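Local coordinates for protein citrate lyase, subunit 1 (Methanosaeta concilii, PDB 6HXI) that probably forms part of an ATP citrate lyase, which uses ATP and coenzyme A to cleave citrate into acetyl-CoA and oxaloacetate, at residues 7-10 with 11-15; 188-192 with 193-197. One frame throughout, in Å; residues are numbered along the deposited sequence.

Both contacts are local, buried, and set in the ATP-grasp part of the chain. Contact 1 covers the N-cap and the first two turns of helix 8-18. Contact 2 is the C-terminal end of helix 173-192, where the chain turns into strand 195-206. Their centres lie about 13 Å apart and they touch: Leu14 O is 3.4 Å from Phe189 CE1, and Leu14 CD1 is 3.8 Å from Phe195 CZ. Contact 1 carries a buried salt bridge and regular helical bonds, and none of its residues is exposed. Contact 2 is mostly aromatic, with a helix-ending turn and an exposed Asp192. Ser191 and Ala196 pack on the chain of succinyl-CoA ligase (ADP-forming) subunit alpha; no other chain touches contact 1.

Contact 1 of 2, residues 7-10 with 11-15; sequences REYD and AKNLL
Glu8 and Lys12 form an i to i+4 salt bridge at the start of helix 8-18, in the ATP-grasp domain. The two side chains run alongside each other, both extended beyond CG. Lys12 NZ reaches Glu8 OE2 at 2.8 Å, on the anti lone pair of that oxygen. The pair is buried, but each end has further partners. Lys59 also bridges to Glu8 OE2, while Glu109 and Leu213 O take up Lys12 NZ. This cluster of opposite charges probably keeps both groups ionised.

Arg7 is the N-cap residue. Its O accepts from Ala11 N at 3.0 Å. The next helical bonds follow from Lys12 N to Glu8 O, Asn13 N to Tyr9 O and Leu14 N to Asp10 O. The carboxylate of Asp61 takes the N-H groups of Glu8 and Tyr9, which closes the start of the helix.

Tyr9 and Asn13 lie side by side one turn apart. The chi1 of Asn13 is -132°, away from any staggered position, and it carries the amide to the ring. Ring and amide planes stand nearly at right angles, 88° apart. Asn13 ND2 sits over one face of the Tyr9 ring, 3.6 Å from CZ.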
# COMPACT_ATOMS: atom_id res chain seq x y z
N ARG C 7 -20.66 60.78 -20.14
CA ARG C 7 -20.87 61.64 -21.30
C ARG C 7 -22.29 61.49 -21.79
O ARG C 7 -22.88 60.41 -21.70
CB ARG C 7 -19.90 61.30 -22.45
CG ARG C 7 -18.46 61.57 -22.11
CD ARG C 7 -17.58 61.72 -23.34
NE ARG C 7 -16.19 61.38 -23.01
CZ ARG C 7 -15.34 62.19 -22.38
NH1 ARG C 7 -14.11 61.78 -22.09
NH2 ARG C 7 -15.73 63.41 -22.00
N GLU C 8 -22.84 62.61 -22.28
CA GLU C 8 -24.17 62.72 -22.89
C GLU C 8 -24.26 61.65 -23.99
O GLU C 8 -25.29 60.99 -24.11
CB GLU C 8 -24.33 64.13 -23.49
CG GLU C 8 -25.76 64.53 -23.81
CD GLU C 8 -25.92 65.95 -24.34
OE1 GLU C 8 -25.17 66.85 -23.91
OE2 GLU C 8 -26.82 66.16 -25.19
N TYR C 9 -23.15 61.44 -24.75
CA TYR C 9 -23.00 60.43 -25.80
C TYR C 9 -23.35 59.04 -25.27
O TYR C 9 -24.19 58.35 -25.86
CB TYR C 9 -21.56 60.47 -26.38
CG TYR C 9 -21.24 59.33 -27.32
CD1 TYR C 9 -21.81 59.28 -28.59
CD2 TYR C 9 -20.37 58.32 -26.95
CE1 TYR C 9 -21.52 58.23 -29.47
CE2 TYR C 9 -20.10 57.25 -27.81
CZ TYR C 9 -20.66 57.22 -29.07
OH TYR C 9 -20.39 56.19 -29.95
N ASP C 10 -22.76 58.67 -24.12
CA ASP C 10 -22.95 57.39 -23.44
C ASP C 10 -24.36 57.22 -22.85
O ASP C 10 -24.96 56.15 -23.01
CB ASP C 10 -21.86 57.23 -22.36
CG ASP C 10 -20.43 57.21 -22.89
OD1 ASP C 10 -20.20 56.59 -23.95
OD2 ASP C 10 -19.53 57.75 -22.20
N ALA C 11 -24.90 58.28 -22.21
CA ALA C 11 -26.23 58.29 -21.60
C ALA C 11 -27.35 58.12 -22.66
O ALA C 11 -28.26 57.30 -22.49
CB ALA C 11 -26.43 59.57 -20.80
N LYS C 12 -27.24 58.86 -23.78
CA LYS C 12 -28.16 58.82 -24.91
C LYS C 12 -28.07 57.48 -25.65
O LYS C 12 -29.10 56.98 -26.10
CB LYS C 12 -27.91 59.99 -25.88
CG LYS C 12 -28.46 61.31 -25.36
CD LYS C 12 -28.12 62.46 -26.26
CE LYS C 12 -29.00 63.63 -25.92
NZ LYS C 12 -28.69 64.81 -26.76
N ASN C 13 -26.85 56.91 -25.75
CA ASN C 13 -26.62 55.61 -26.37
C ASN C 13 -27.28 54.51 -25.55
O ASN C 13 -27.92 53.63 -26.14
CB ASN C 13 -25.13 55.32 -26.54
CG ASN C 13 -24.77 54.83 -27.92
OD1 ASN C 13 -25.36 53.88 -28.46
ND2 ASN C 13 -23.79 55.48 -28.53
N LEU C 14 -27.18 54.61 -24.19
CA LEU C 14 -27.83 53.69 -23.24
C LEU C 14 -29.36 53.81 -23.42
O LEU C 14 -30.04 52.79 -23.56
CB LEU C 14 -27.44 53.98 -21.76
CG LEU C 14 -26.06 53.49 -21.29
CD1 LEU C 14 -25.69 54.07 -19.92
CD2 LEU C 14 -26.00 51.99 -21.23
N LEU C 15 -29.87 55.05 -23.47
CA LEU C 15 -31.29 55.32 -23.66
C LEU C 15 -31.78 54.77 -25.01
O LEU C 15 -32.84 54.15 -25.06
CB LEU C 15 -31.61 56.82 -23.55
CG LEU C 15 -33.09 57.09 -23.34
CD1 LEU C 15 -33.48 56.88 -21.91
CD2 LEU C 15 -33.46 58.49 -23.77

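Contact 2 of 2, residues 188-192 with 193-197; sequences RFYSD and TGFAY
Tyr190 and Phe195 meet where helix 173-192 ends and the chain turns into strand 195-206, through a glycine C-cap. Gly194 takes a left-handed backbone conformation. Across it runs a 6-to-1 bond from Phe195 N back to Tyr190 O, at 3.2 Å. Just beyond, Ala196 and Tyr197 both face Lys218 in a classic beta bulge.

Thr193 closes the last turn with two donors. Its OG1 bonds to Phe189 O at 2.7 Å, on a lone pair in the carbonyl plane. Thr193 N reaches the same oxygen, tilted from that plane. Arg230 is a further partner of OG1.

Phe189 has CG anti to the backbone N (chi1 171°), which brings its ring against the ring of Phe195. The two rings meet obliquely, with planes at 42°, and Phe189 CE2 is 3.5 Å from Phe195 CE1. Leu15 and Tyr18 of helix 8-18 pack on Phe189 too.

With a similar chi1, 175°, the Tyr190 ring lies across the start of the strand. Its CD1 touches Phe195 CB at 3.5 Å. Its OH bonds to Ser124 OG. Replacing it with an alanine would remove the ring and hydroxyl, and would probably leave a gap beside Phe195 and Ser124 without this partner. Ala196 O, 3.1 Å from Tyr190 OH, is at most a weak hydrogen-bond partner, since the one proton has another acceptor within reach. Phe195 O lies over one face of the Tyr190 ring, 3.6 Å above its plane and offset toward the rim.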
# COMPACT_ATOMS: atom_id res chain seq x y z
N ARG C 188 -37.74 52.56 -14.97
CA ARG C 188 -37.34 51.16 -15.14
C ARG C 188 -35.92 51.11 -15.68
O ARG C 188 -35.10 50.34 -15.18
CB ARG C 188 -38.33 50.44 -16.07
CG ARG C 188 -39.75 50.35 -15.52
CD ARG C 188 -40.55 49.30 -16.27
NE ARG C 188 -42.00 49.51 -16.16
CZ ARG C 188 -42.76 49.06 -15.16
NH1 ARG C 188 -42.22 48.40 -14.15
NH2 ARG C 188 -44.06 49.30 -15.16
N PHE C 189 -35.61 52.00 -16.63
CA PHE C 189 -34.30 52.17 -17.21
C PHE C 189 -33.30 52.62 -16.13
O PHE C 189 -32.21 52.08 -16.05
CB PHE C 189 -34.39 53.18 -18.37
CG PHE C 189 -33.09 53.65 -18.97
CD1 PHE C 189 -32.34 52.83 -19.80
CD2 PHE C 189 -32.63 54.95 -18.72
CE1 PHE C 189 -31.13 53.27 -20.35
CE2 PHE C 189 -31.42 55.39 -19.27
CZ PHE C 189 -30.68 54.55 -20.08
N TYR C 190 -33.69 53.57 -15.28
CA TYR C 190 -32.89 54.11 -14.17
C TYR C 190 -32.55 52.98 -13.17
O TYR C 190 -31.38 52.78 -12.80
CB TYR C 190 -33.70 55.24 -13.50
CG TYR C 190 -33.08 55.84 -12.25
CD1 TYR C 190 -32.23 56.94 -12.33
CD2 TYR C 190 -33.42 55.37 -10.98
CE1 TYR C 190 -31.68 57.51 -11.18
CE2 TYR C 190 -32.90 55.95 -9.83
CZ TYR C 190 -32.02 57.02 -9.93
OH TYR C 190 -31.49 57.59 -8.81
N SER C 191 -33.59 52.22 -12.79
CA SER C 191 -33.58 51.12 -11.83
C SER C 191 -32.80 49.89 -12.25
O SER C 191 -32.16 49.26 -11.41
CB SER C 191 -35.01 50.72 -11.48
OG SER C 191 -35.43 51.50 -10.37
N ASP C 192 -32.89 49.50 -13.53
CA ASP C 192 -32.22 48.31 -14.03
C ASP C 192 -30.82 48.55 -14.58
O ASP C 192 -30.05 47.58 -14.67
CB ASP C 192 -33.10 47.60 -15.08
CG ASP C 192 -34.49 47.16 -14.61
OD1 ASP C 192 -34.69 47.01 -13.38
OD2 ASP C 192 -35.36 46.94 -15.49
N THR C 193 -30.48 49.81 -14.93
CA THR C 193 -29.18 50.14 -15.52
C THR C 193 -28.18 50.79 -14.51
O THR C 193 -27.08 51.19 -14.91
CB THR C 193 -29.37 50.96 -16.81
OG1 THR C 193 -30.55 50.50 -17.44
CG2 THR C 193 -28.21 50.79 -17.80
N GLY C 194 -28.53 50.82 -13.23
CA GLY C 194 -27.65 51.29 -12.16
C GLY C 194 -27.28 52.76 -12.14
O GLY C 194 -26.15 53.12 -11.81
N PHE C 195 -28.26 53.61 -12.47
CA PHE C 195 -28.09 55.05 -12.46
C PHE C 195 -28.26 55.57 -11.06
O PHE C 195 -29.00 54.99 -10.26
CB PHE C 195 -29.13 55.73 -13.37
CG PHE C 195 -28.82 55.69 -14.84
CD1 PHE C 195 -29.21 54.61 -15.62
CD2 PHE C 195 -28.12 56.72 -15.45
CE1 PHE C 195 -28.92 54.56 -16.98
CE2 PHE C 195 -27.81 56.67 -16.81
CZ PHE C 195 -28.22 55.59 -17.57
N ALA C 196 -27.57 56.66 -10.75
CA ALA C 196 -27.66 57.34 -9.47
C ALA C 196 -28.37 58.70 -9.71
O ALA C 196 -28.89 59.32 -8.78
CB ALA C 196 -26.26 57.55 -8.90
N TYR C 197 -28.38 59.15 -10.98
CA TYR C 197 -28.97 60.39 -11.46
C TYR C 197 -29.16 60.39 -12.99
O TYR C 197 -28.27 59.97 -13.73
CB TYR C 197 -28.10 61.59 -11.05
CG TYR C 197 -28.69 62.93 -11.43
CD1 TYR C 197 -29.74 63.48 -10.70
CD2 TYR C 197 -28.20 63.65 -12.52
CE1 TYR C 197 -30.32 64.69 -11.08
CE2 TYR C 197 -28.76 64.88 -12.89
CZ TYR C 197 -29.82 65.39 -12.17
OH TYR C 197 -30.39 66.60 -12.51
O HOH W 1 -31.09 53.07 -9.38